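Local atomic coordinates of 433aa long hypothetical phosphoribosylglycinamide formyl transferase (PDB entry 2DWC), a protein that is an archaeal ATP-grasp protein of the PurT family, of unconfirmed function, that binds adenosine-5'-diphosphate. Residues E279-G284 / W288-S293; R123-L128 / V134-Y139. One frame throughout, in Å; residues are numbered along the deposited sequence.

Interaction 1: E279-G284 / W288-S293. With ADP (adenosine-5'-diphosphate), chain H.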
ATOM      1  N   GLU B 279     -22.228  -6.818 -10.775  1.00 22.20           N
ATOM      2  CA  GLU B 279     -23.027  -7.304  -9.663  1.00 23.26           C
ATOM      3  C   GLU B 279     -23.952  -8.418 -10.128  1.00 26.23           C
ATOM      4  O   GLU B 279     -24.630  -8.248 -11.120  1.00 25.06           O
ATOM      5  CB  GLU B 279     -23.863  -6.157  -9.105  1.00 23.68           C
ATOM      6  CG  GLU B 279     -23.047  -5.066  -8.378  1.00 25.70           C
ATOM      7  CD  GLU B 279     -22.234  -5.652  -7.241  1.00 37.94           C
ATOM      8  OE1 GLU B 279     -22.780  -6.502  -6.492  1.00 29.26           O
ATOM      9  OE2 GLU B 279     -21.053  -5.261  -7.096  1.00 29.12           O
ATOM     10  N   MET B 280     -23.966  -9.536  -9.403  1.00 22.74           N
ATOM     11  CA  MET B 280     -24.810 -10.673  -9.762  1.00 24.31           C
ATOM     12  C   MET B 280     -25.447 -11.322  -8.544  1.00 28.71           C
ATOM     13  O   MET B 280     -24.940 -11.198  -7.428  1.00 23.06           O
ATOM     14  CB  MET B 280     -23.966 -11.719 -10.473  1.00 23.20           C
ATOM     15  CG  MET B 280     -23.433 -11.244 -11.817  1.00 25.45           C
ATOM     16  SD  MET B 280     -22.406 -12.470 -12.591  1.00 26.97           S
ATOM     17  CE  MET B 280     -21.159 -11.547 -13.392  1.00 27.98           C
ATOM     18  N   PHE B 281     -26.575 -12.006  -8.756  1.00 26.29           N
ATOM     19  CA  PHE B 281     -27.239 -12.736  -7.671  1.00 23.26           C
ATOM     20  C   PHE B 281     -26.979 -14.222  -7.959  1.00 23.40           C
ATOM     21  O   PHE B 281     -27.020 -14.652  -9.115  1.00 23.90           O
ATOM     22  CB  PHE B 281     -28.773 -12.493  -7.680  1.00 22.04           C
ATOM     23  CG  PHE B 281     -29.170 -11.042  -7.576  1.00 27.16           C
ATOM     24  CD1 PHE B 281     -28.506 -10.179  -6.704  1.00 32.30           C
ATOM     25  CD2 PHE B 281     -30.267 -10.554  -8.291  1.00 27.67           C
ATOM     26  CE1 PHE B 281     -28.927  -8.854  -6.533  1.00 30.02           C
ATOM     27  CE2 PHE B 281     -30.704  -9.240  -8.133  1.00 25.20           C
ATOM     28  CZ  PHE B 281     -30.034  -8.378  -7.246  1.00 30.91           C
ATOM     29  N   VAL B 282     -26.718 -15.006  -6.912  1.00 27.02           N
ATOM     30  CA  VAL B 282     -26.459 -16.432  -7.091  1.00 27.50           C
ATOM     31  C   VAL B 282     -27.368 -17.276  -6.207  1.00 26.72           C
ATOM     32  O   VAL B 282     -27.524 -17.001  -5.014  1.00 27.37           O
ATOM     33  CB  VAL B 282     -24.988 -16.802  -6.723  1.00 25.93           C
ATOM     34  CG1 VAL B 282     -24.762 -18.322  -6.921  1.00 27.75           C
ATOM     35  CG2 VAL B 282     -24.008 -16.011  -7.595  1.00 22.35           C
ATOM     36  N   LYS B 283     -27.968 -18.309  -6.797  1.00 29.78           N
ATOM     37  CA  LYS B 283     -28.821 -19.221  -6.019  1.00 34.40           C
ATOM     38  C   LYS B 283     -28.442 -20.596  -6.573  1.00 31.57           C
ATOM     39  O   LYS B 283     -28.837 -20.955  -7.681  1.00 30.65           O
ATOM     40  CB  LYS B 283     -30.304 -18.927  -6.263  1.00 41.33           C
ATOM     41  CG  LYS B 283     -31.198 -19.432  -5.128  1.00 46.54           C
ATOM     42  CD  LYS B 283     -32.498 -19.974  -5.647  1.00 51.36           C
ATOM     43  CE  LYS B 283     -33.292 -20.609  -4.516  1.00 52.96           C
ATOM     44  NZ  LYS B 283     -34.254 -21.611  -5.077  1.00 63.31           N
ATOM     45  N   GLY B 284     -27.626 -21.338  -5.829  1.00 36.37           N
ATOM     46  CA  GLY B 284     -27.167 -22.621  -6.323  1.00 35.62           C
ATOM     47  C   GLY B 284     -26.276 -22.413  -7.536  1.00 41.02           C
ATOM     48  O   GLY B 284     -25.317 -21.638  -7.474  1.00 35.91           O
ATOM     49  N   TRP B 288     -27.862 -14.526 -11.899  1.00 28.77           N
ATOM     50  CA  TRP B 288     -28.593 -13.444 -12.577  1.00 29.62           C
ATOM     51  C   TRP B 288     -27.727 -12.187 -12.544  1.00 32.87           C
ATOM     52  O   TRP B 288     -27.156 -11.890 -11.498  1.00 27.43           O
ATOM     53  CB  TRP B 288     -29.876 -13.106 -11.828  1.00 28.64           C
ATOM     54  CG  TRP B 288     -30.947 -14.167 -11.826  1.00 35.54           C
ATOM     55  CD1 TRP B 288     -32.033 -14.236 -12.668  1.00 40.18           C
ATOM     56  CD2 TRP B 288     -31.094 -15.247 -10.885  1.00 36.56           C
ATOM     57  NE1 TRP B 288     -32.850 -15.286 -12.297  1.00 35.97           N
ATOM     58  CE2 TRP B 288     -32.301 -15.923 -11.211  1.00 38.07           C
ATOM     59  CE3 TRP B 288     -30.332 -15.705  -9.796  1.00 33.57           C
ATOM     60  CZ2 TRP B 288     -32.762 -17.035 -10.482  1.00 38.19           C
ATOM     61  CZ3 TRP B 288     -30.796 -16.820  -9.066  1.00 40.93           C
ATOM     62  CH2 TRP B 288     -32.000 -17.465  -9.419  1.00 34.61           C
ATOM     63  N   ALA B 289     -27.640 -11.454 -13.658  1.00 31.01           N
ATOM     64  CA  ALA B 289     -26.878 -10.198 -13.690  1.00 25.53           C
ATOM     65  C   ALA B 289     -27.771  -9.125 -13.132  1.00 28.16           C
ATOM     66  O   ALA B 289     -28.937  -9.021 -13.518  1.00 24.12           O
ATOM     67  CB  ALA B 289     -26.461  -9.817 -15.124  1.00 23.81           C
ATOM     68  N   ASN B 290     -27.232  -8.293 -12.241  1.00 23.37           N
ATOM     69  CA  ASN B 290     -28.041  -7.268 -11.632  1.00 22.51           C
ATOM     70  C   ASN B 290     -27.686  -5.922 -12.234  1.00 29.53           C
ATOM     71  O   ASN B 290     -28.502  -5.307 -12.897  1.00 30.18           O
ATOM     72  CB  ASN B 290     -27.837  -7.289 -10.116  1.00 26.09           C
ATOM     73  CG  ASN B 290     -28.496  -6.119  -9.417  1.00 30.53           C
ATOM     74  OD1 ASN B 290     -29.490  -5.581  -9.890  1.00 33.15           O
ATOM     75  ND2 ASN B 290     -27.951  -5.742  -8.257  1.00 29.55           N
ATOM     76  N   GLU B 291     -26.461  -5.459 -12.009  1.00 27.21           N
ATOM     77  CA  GLU B 291     -26.072  -4.177 -12.592  1.00 25.85           C
ATOM     78  C   GLU B 291     -24.541  -4.167 -12.674  1.00 26.46           C
ATOM     79  O   GLU B 291     -23.912  -5.171 -12.426  1.00 23.42           O
ATOM     80  CB  GLU B 291     -26.585  -3.040 -11.714  1.00 31.86           C
ATOM     81  CG  GLU B 291     -25.962  -3.011 -10.329  1.00 29.68           C
ATOM     82  CD  GLU B 291     -26.613  -1.977  -9.430  1.00 49.40           C
ATOM     83  OE1 GLU B 291     -27.220  -1.030  -9.968  1.00 51.82           O
ATOM     84  OE2 GLU B 291     -26.502  -2.100  -8.193  1.00 55.24           O
ATOM     85  N   VAL B 292     -23.936  -3.049 -13.049  1.00 21.01           N
ATOM     86  CA  VAL B 292     -22.476  -3.041 -13.140  1.00 23.32           C
ATOM     87  C   VAL B 292     -21.929  -1.632 -12.909  1.00 27.91           C
ATOM     88  O   VAL B 292     -22.545  -0.643 -13.316  1.00 26.33           O
ATOM     89  CB  VAL B 292     -22.021  -3.594 -14.532  1.00 27.21           C
ATOM     90  CG1 VAL B 292     -22.836  -2.977 -15.605  1.00 32.29           C
ATOM     91  CG2 VAL B 292     -20.529  -3.293 -14.797  1.00 27.50           C
ATOM     92  N   SER B 293     -20.807  -1.546 -12.212  1.00 26.42           N
ATOM     93  CA  SER B 293     -20.173  -0.236 -12.011  1.00 29.24           C
ATOM     94  C   SER B 293     -18.927  -0.291 -12.888  1.00 14.55           C
ATOM     95  O   SER B 293     -18.117  -1.205 -12.769  1.00 20.23           O
ATOM     96  CB  SER B 293     -19.778  -0.029 -10.551  1.00 35.31           C
ATOM     97  OG  SER B 293     -19.462   1.333 -10.383  1.00 44.67           O
TER
HETATM   98  PB  ADP H 502     -28.326   0.180  -6.003  1.00 75.03           P
HETATM   99  O1B ADP H 502     -27.036   0.538  -6.634  1.00 77.88           O
HETATM  100  O2B ADP H 502     -28.433  -0.273  -4.460  1.00 79.04           O
HETATM  101  O3B ADP H 502     -29.732   0.686  -6.599  1.00 74.12           O
HETATM  102  PA  ADP H 502     -29.910  -2.056  -6.604  1.00 45.27           P
HETATM  103  O1A ADP H 502     -31.031  -1.141  -6.295  1.00 70.72           O
HETATM  104  O2A ADP H 502     -30.054  -2.674  -8.082  1.00 55.90           O
HETATM  105  O3A ADP H 502     -28.480  -1.318  -6.573  1.00 70.87           O
HETATM  106  O5' ADP H 502     -29.833  -3.286  -5.573  1.00 56.51           O
HETATM  107  C5' ADP H 502     -29.682  -3.046  -4.172  1.00 51.07           C
HETATM  108  C4' ADP H 502     -30.013  -4.331  -3.415  1.00 55.00           C
HETATM  109  O4' ADP H 502     -31.423  -4.604  -3.397  1.00 44.72           O
HETATM  110  C3' ADP H 502     -29.394  -5.520  -4.148  1.00 54.03           C
HETATM  111  O3' ADP H 502     -28.012  -5.618  -3.795  1.00 56.85           O
HETATM  112  C2' ADP H 502     -30.189  -6.626  -3.458  1.00 49.53           C
HETATM  113  O2' ADP H 502     -29.770  -6.730  -2.095  1.00 49.12           O
HETATM  114  C1' ADP H 502     -31.596  -6.028  -3.520  1.00 47.83           C
HETATM  115  N9  ADP H 502     -32.227  -6.286  -4.835  1.00 45.52           N
HETATM  116  C8  ADP H 502     -32.242  -5.464  -5.880  1.00 42.23           C
HETATM  117  N7  ADP H 502     -32.923  -6.027  -6.879  1.00 34.96           N
HETATM  118  C5  ADP H 502     -33.348  -7.211  -6.464  1.00 40.79           C
HETATM  119  C6  ADP H 502     -34.082  -8.241  -7.048  1.00 42.75           C
HETATM  120  N6  ADP H 502     -34.562  -8.111  -8.280  1.00 32.22           N
HETATM  121  N1  ADP H 502     -34.324  -9.348  -6.332  1.00 34.78           N
HETATM  122  C2  ADP H 502     -33.886  -9.475  -5.093  1.00 37.62           C
HETATM  123  N3  ADP H 502     -33.188  -8.515  -4.506  1.00 40.78           N
HETATM  124  C4  ADP H 502     -32.905  -7.383  -5.159  1.00 45.22           C
HETATM  125  O   HOH W   1     -25.605  -6.937  -6.307  1.00 39.37           O

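Interaction 2: R123-L128 / V134-Y139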
ATOM      1  N   ARG B 123     -31.082   2.208 -19.627  1.00 30.46           N
ATOM      2  CA  ARG B 123     -30.037   2.001 -20.608  1.00 29.65           C
ATOM      3  C   ARG B 123     -29.195   0.771 -20.206  1.00 21.60           C
ATOM      4  O   ARG B 123     -28.809  -0.032 -21.045  1.00 30.61           O
ATOM      5  CB  ARG B 123     -29.140   3.244 -20.713  1.00 36.60           C
ATOM      6  CG  ARG B 123     -29.860   4.500 -21.226  1.00 35.43           C
ATOM      7  CD  ARG B 123     -28.864   5.601 -21.636  1.00 43.46           C
ATOM      8  NE  ARG B 123     -28.217   6.265 -20.498  1.00 41.82           N
ATOM      9  CZ  ARG B 123     -28.531   7.487 -20.061  1.00 46.75           C
ATOM     10  NH1 ARG B 123     -29.488   8.181 -20.667  1.00 42.75           N
ATOM     11  NH2 ARG B 123     -27.886   8.024 -19.026  1.00 33.96           N
ATOM     12  N   LEU B 124     -28.934   0.632 -18.917  1.00 23.11           N
ATOM     13  CA  LEU B 124     -28.122  -0.480 -18.435  1.00 27.79           C
ATOM     14  C   LEU B 124     -28.824  -1.825 -18.605  1.00 24.57           C
ATOM     15  O   LEU B 124     -28.258  -2.764 -19.163  1.00 26.53           O
ATOM     16  CB  LEU B 124     -27.784  -0.285 -16.963  1.00 31.03           C
ATOM     17  CG  LEU B 124     -26.847  -1.347 -16.391  1.00 33.78           C
ATOM     18  CD1 LEU B 124     -25.592  -1.440 -17.274  1.00 33.01           C
ATOM     19  CD2 LEU B 124     -26.508  -0.981 -14.946  1.00 33.40           C
ATOM     20  N   ARG B 125     -30.055  -1.906 -18.110  1.00 25.49           N
ATOM     21  CA  ARG B 125     -30.799  -3.159 -18.207  1.00 27.77           C
ATOM     22  C   ARG B 125     -30.951  -3.573 -19.663  1.00 27.33           C
ATOM     23  O   ARG B 125     -30.742  -4.737 -20.013  1.00 27.90           O
ATOM     24  CB  ARG B 125     -32.170  -3.025 -17.519  1.00 25.86           C
ATOM     25  CG  ARG B 125     -33.011  -4.333 -17.508  1.00 27.88           C
ATOM     26  CD  ARG B 125     -32.241  -5.587 -17.040  1.00 29.61           C
ATOM     27  NE  ARG B 125     -31.723  -5.499 -15.658  1.00 28.43           N
ATOM     28  CZ  ARG B 125     -32.303  -6.041 -14.596  1.00 35.11           C
ATOM     29  NH1 ARG B 125     -33.441  -6.710 -14.729  1.00 28.48           N
ATOM     30  NH2 ARG B 125     -31.719  -5.955 -13.406  1.00 28.07           N
ATOM     31  N   GLU B 126     -31.294  -2.637 -20.543  1.00 27.54           N
ATOM     32  CA  GLU B 126     -31.437  -3.006 -21.947  1.00 26.51           C
ATOM     33  C   GLU B 126     -30.109  -3.456 -22.549  1.00 31.40           C
ATOM     34  O   GLU B 126     -30.069  -4.320 -23.427  1.00 28.32           O
ATOM     35  CB  GLU B 126     -32.033  -1.834 -22.739  1.00 30.60           C
ATOM     36  CG  GLU B 126     -33.487  -1.516 -22.328  1.00 32.56           C
ATOM     37  CD  GLU B 126     -34.366  -2.775 -22.285  1.00 39.72           C
ATOM     38  OE1 GLU B 126     -34.842  -3.149 -21.187  1.00 33.35           O
ATOM     39  OE2 GLU B 126     -34.557  -3.396 -23.348  1.00 30.75           O
ATOM     40  N   THR B 127     -29.007  -2.873 -22.074  1.00 29.23           N
ATOM     41  CA  THR B 127     -27.702  -3.286 -22.573  1.00 24.47           C
ATOM     42  C   THR B 127     -27.447  -4.736 -22.159  1.00 25.75           C
ATOM     43  O   THR B 127     -26.961  -5.540 -22.960  1.00 28.01           O
ATOM     44  CB  THR B 127     -26.576  -2.344 -22.027  1.00 34.15           C
ATOM     45  OG1 THR B 127     -26.800  -1.018 -22.530  1.00 31.54           O
ATOM     46  CG2 THR B 127     -25.184  -2.819 -22.474  1.00 31.94           C
ATOM     47  N   LEU B 128     -27.759  -5.065 -20.902  1.00 25.30           N
ATOM     48  CA  LEU B 128     -27.557  -6.439 -20.443  1.00 25.49           C
ATOM     49  C   LEU B 128     -28.442  -7.440 -21.179  1.00 27.24           C
ATOM     50  O   LEU B 128     -27.991  -8.521 -21.532  1.00 27.96           O
ATOM     51  CB  LEU B 128     -27.851  -6.577 -18.949  1.00 23.41           C
ATOM     52  CG  LEU B 128     -26.675  -6.380 -17.973  1.00 35.95           C
ATOM     53  CD1 LEU B 128     -25.872  -5.163 -18.367  1.00 30.20           C
ATOM     54  CD2 LEU B 128     -27.210  -6.254 -16.545  1.00 32.10           C
ATOM     55  N   VAL B 134     -27.554 -11.609 -21.289  1.00 29.38           N
ATOM     56  CA  VAL B 134     -27.310 -12.370 -20.076  1.00 27.22           C
ATOM     57  C   VAL B 134     -28.584 -12.401 -19.279  1.00 24.94           C
ATOM     58  O   VAL B 134     -29.426 -11.524 -19.400  1.00 26.60           O
ATOM     59  CB  VAL B 134     -26.181 -11.727 -19.203  1.00 27.06           C
ATOM     60  CG1 VAL B 134     -24.849 -11.813 -19.928  1.00 27.48           C
ATOM     61  CG2 VAL B 134     -26.536 -10.296 -18.874  1.00 27.25           C
ATOM     62  N   PRO B 135     -28.743 -13.424 -18.437  1.00 25.49           N
ATOM     63  CA  PRO B 135     -29.956 -13.523 -17.627  1.00 28.97           C
ATOM     64  C   PRO B 135     -30.066 -12.435 -16.572  1.00 35.07           C
ATOM     65  O   PRO B 135     -29.066 -12.020 -15.985  1.00 30.00           O
ATOM     66  CB  PRO B 135     -29.863 -14.930 -17.019  1.00 35.53           C
ATOM     67  CG  PRO B 135     -28.393 -15.189 -16.944  1.00 35.25           C
ATOM     68  CD  PRO B 135     -27.798 -14.528 -18.176  1.00 27.24           C
ATOM     69  N   THR B 136     -31.282 -11.958 -16.354  1.00 25.43           N
ATOM     70  CA  THR B 136     -31.527 -10.940 -15.340  1.00 30.27           C
ATOM     71  C   THR B 136     -32.901 -11.203 -14.771  1.00 32.64           C
ATOM     72  O   THR B 136     -33.634 -12.055 -15.281  1.00 32.59           O
ATOM     73  CB  THR B 136     -31.602  -9.515 -15.920  1.00 34.34           C
ATOM     74  OG1 THR B 136     -32.822  -9.375 -16.663  1.00 31.20           O
ATOM     75  CG2 THR B 136     -30.426  -9.219 -16.834  1.00 25.85           C
ATOM     76  N   SER B 137     -33.232 -10.480 -13.715  1.00 27.41           N
ATOM     77  CA  SER B 137     -34.556 -10.571 -13.109  1.00 29.09           C
ATOM     78  C   SER B 137     -35.573 -10.141 -14.165  1.00 32.56           C
ATOM     79  O   SER B 137     -35.254  -9.361 -15.061  1.00 29.52           O
ATOM     80  CB  SER B 137     -34.657  -9.619 -11.922  1.00 31.82           C
ATOM     81  OG  SER B 137     -34.486  -8.256 -12.320  1.00 32.69           O
ATOM     82  N   ARG B 138     -36.799 -10.649 -14.078  1.00 35.26           N
ATOM     83  CA  ARG B 138     -37.834 -10.222 -15.016  1.00 33.90           C
ATOM     84  C   ARG B 138     -38.170  -8.801 -14.641  1.00 29.40           C
ATOM     85  O   ARG B 138     -38.184  -8.449 -13.463  1.00 31.43           O
ATOM     86  CB  ARG B 138     -39.104 -11.078 -14.883  1.00 34.40           C
ATOM     87  CG  ARG B 138     -38.893 -12.532 -15.210  1.00 44.26           C
ATOM     88  CD  ARG B 138     -40.123 -13.342 -14.818  1.00 53.03           C
ATOM     89  NE  ARG B 138     -39.821 -14.765 -14.717  1.00 59.76           N
ATOM     90  CZ  ARG B 138     -39.433 -15.514 -15.744  1.00 61.93           C
ATOM     91  NH1 ARG B 138     -39.308 -14.965 -16.946  1.00 63.04           N
ATOM     92  NH2 ARG B 138     -39.164 -16.807 -15.571  1.00 64.79           N
ATOM     93  N   TYR B 139     -38.498  -7.978 -15.629  1.00 31.33           N
ATOM     94  CA  TYR B 139     -38.781  -6.591 -15.319  1.00 31.58           C
ATOM     95  C   TYR B 139     -39.698  -5.919 -16.346  1.00 30.83           C
ATOM     96  O   TYR B 139     -39.947  -6.461 -17.429  1.00 31.24           O
ATOM     97  CB  TYR B 139     -37.464  -5.811 -15.281  1.00 28.66           C
ATOM     98  CG  TYR B 139     -36.822  -5.758 -16.652  1.00 26.05           C
ATOM     99  CD1 TYR B 139     -36.077  -6.838 -17.143  1.00 26.23           C
ATOM    100  CD2 TYR B 139     -37.034  -4.664 -17.511  1.00 27.02           C
ATOM    101  CE1 TYR B 139     -35.575  -6.832 -18.434  1.00 29.19           C
ATOM    102  CE2 TYR B 139     -36.528  -4.654 -18.822  1.00 27.62           C
ATOM    103  CZ  TYR B 139     -35.805  -5.739 -19.274  1.00 27.53           C
ATOM    104  OH  TYR B 139     -35.324  -5.745 -20.560  1.00 28.56           O
TER

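Interaction 1: E279-G284 / W288-S293
The beta hairpin of strands 274-283 and 286-293 lines part of the ATP-grasp nucleotide pocket, and Phe281, Asn290 and Glu291 reach from it to ADP. Phe281 and Trp288 are an antiparallel hydrogen-bonded pair: Phe281 N gives to Trp288 O at 2.8 Å, Trp288 N to Phe281 O at 2.9 Å, both in the carbonyl planes. Farther along, Asn290 and Glu291 both face Glu279 in a classic beta bulge. Glu279 O takes Asn290 N at 2.8 Å, and Glu291 N only weakly, while Glu279 N gives to Glu291 O.

On the ligand side, Asn290 CB sits over one face of the Phe281 ring in a CH-pi contact, 4.0 Å from the centroid. The amide lies beyond the ring's rim, past CZ, its plane turned 25° from it, and Phe281 CZ lies 3.5 Å from Asn290 CG. Phe281 CZ also lies 3.6 Å from C5 of the adenine, which the ring meets obliquely; the ring of Phe207, in contrast, is stacked with it. Lys283 CB abuts the edge of the Trp288 indole at CZ3.

Glu279 and Glu291 run side by side with their carboxylates nearly perpendicular. Glu279 bends away to Thr212 and His235, and a water joins its OE1 to Asn290 ND2. Glu291 CG sits between the backbone N and the carbonyl carbon (chi1 65°) and the chain stays extended beyond it, which together bring OE2 to 2.7 Å from ADP O3A. This is no hydrogen bond: two acceptors so close would be expected to repel, and Arg121, bonded to ADP and weakly paired with Glu291 OE1, may offset part of this.

Interaction 2: R123-L128 / V134-Y139
Arg125 and Tyr139 run alongside each other in opposed directions: Arg125 CG stands over the centre of the Tyr139 ring, 3.6 Å from its centroid, in a CH-pi contact. Bends at chi2 and chi3 then turn the guanidinium at right angles to the ring. Its NH1 points to Ser137 OG at 3.0 Å, nearly straight (168°) and within the guanidinium plane, while Thr136 CB lies over one guanidinium face, toward the rim. Ser137 OG is also bonded to Glu202, so this hydroxyl has two partners, Arg125 NH1 and Glu202.

At the far end of the ring, Tyr139 OH gives its hydrogen to Glu126 OE1 at 2.7 Å, on the syn side and somewhat out of the carboxylate plane. Tyr141 shares that oxygen, and the two tyrosine rings meet with planes about 60° apart. Nearer the end of the helix, Val134 N gives to Leu128 O at 3.1 Å. Beside this bond, Val134 CG2 rests against Leu128 CB.

Helix 121-132 is thereby joined to the loop leading into strand 139-142. Strand 199-203 touches Arg125 and Tyr139 through Ile200, and helix 253-270 covers Val134.

Along the chain interaction 2 comes first and closes before interaction 1 opens; their centres lie about 11 Å apart, on the same side of the chain's centre. The loop at 134-139 runs past strand 286-293, where Ala289 N probably bonds to Pro135 O at 2.8 Å. Helix 121-132 packs there as well, with Leu124 CD1 3.6 Å from Val292 CG1, and helix 253-270 touches both contacts. The hairpin of interaction 1 belongs to the large mixed sheet, whereas interaction 2 leads into the four-stranded antiparallel sheet. Both supply residues to the ADP pocket, Ser137 from the loop and three from the hairpin, consistent with the ATP-grasp arrangement of a nucleotide held between two sheets.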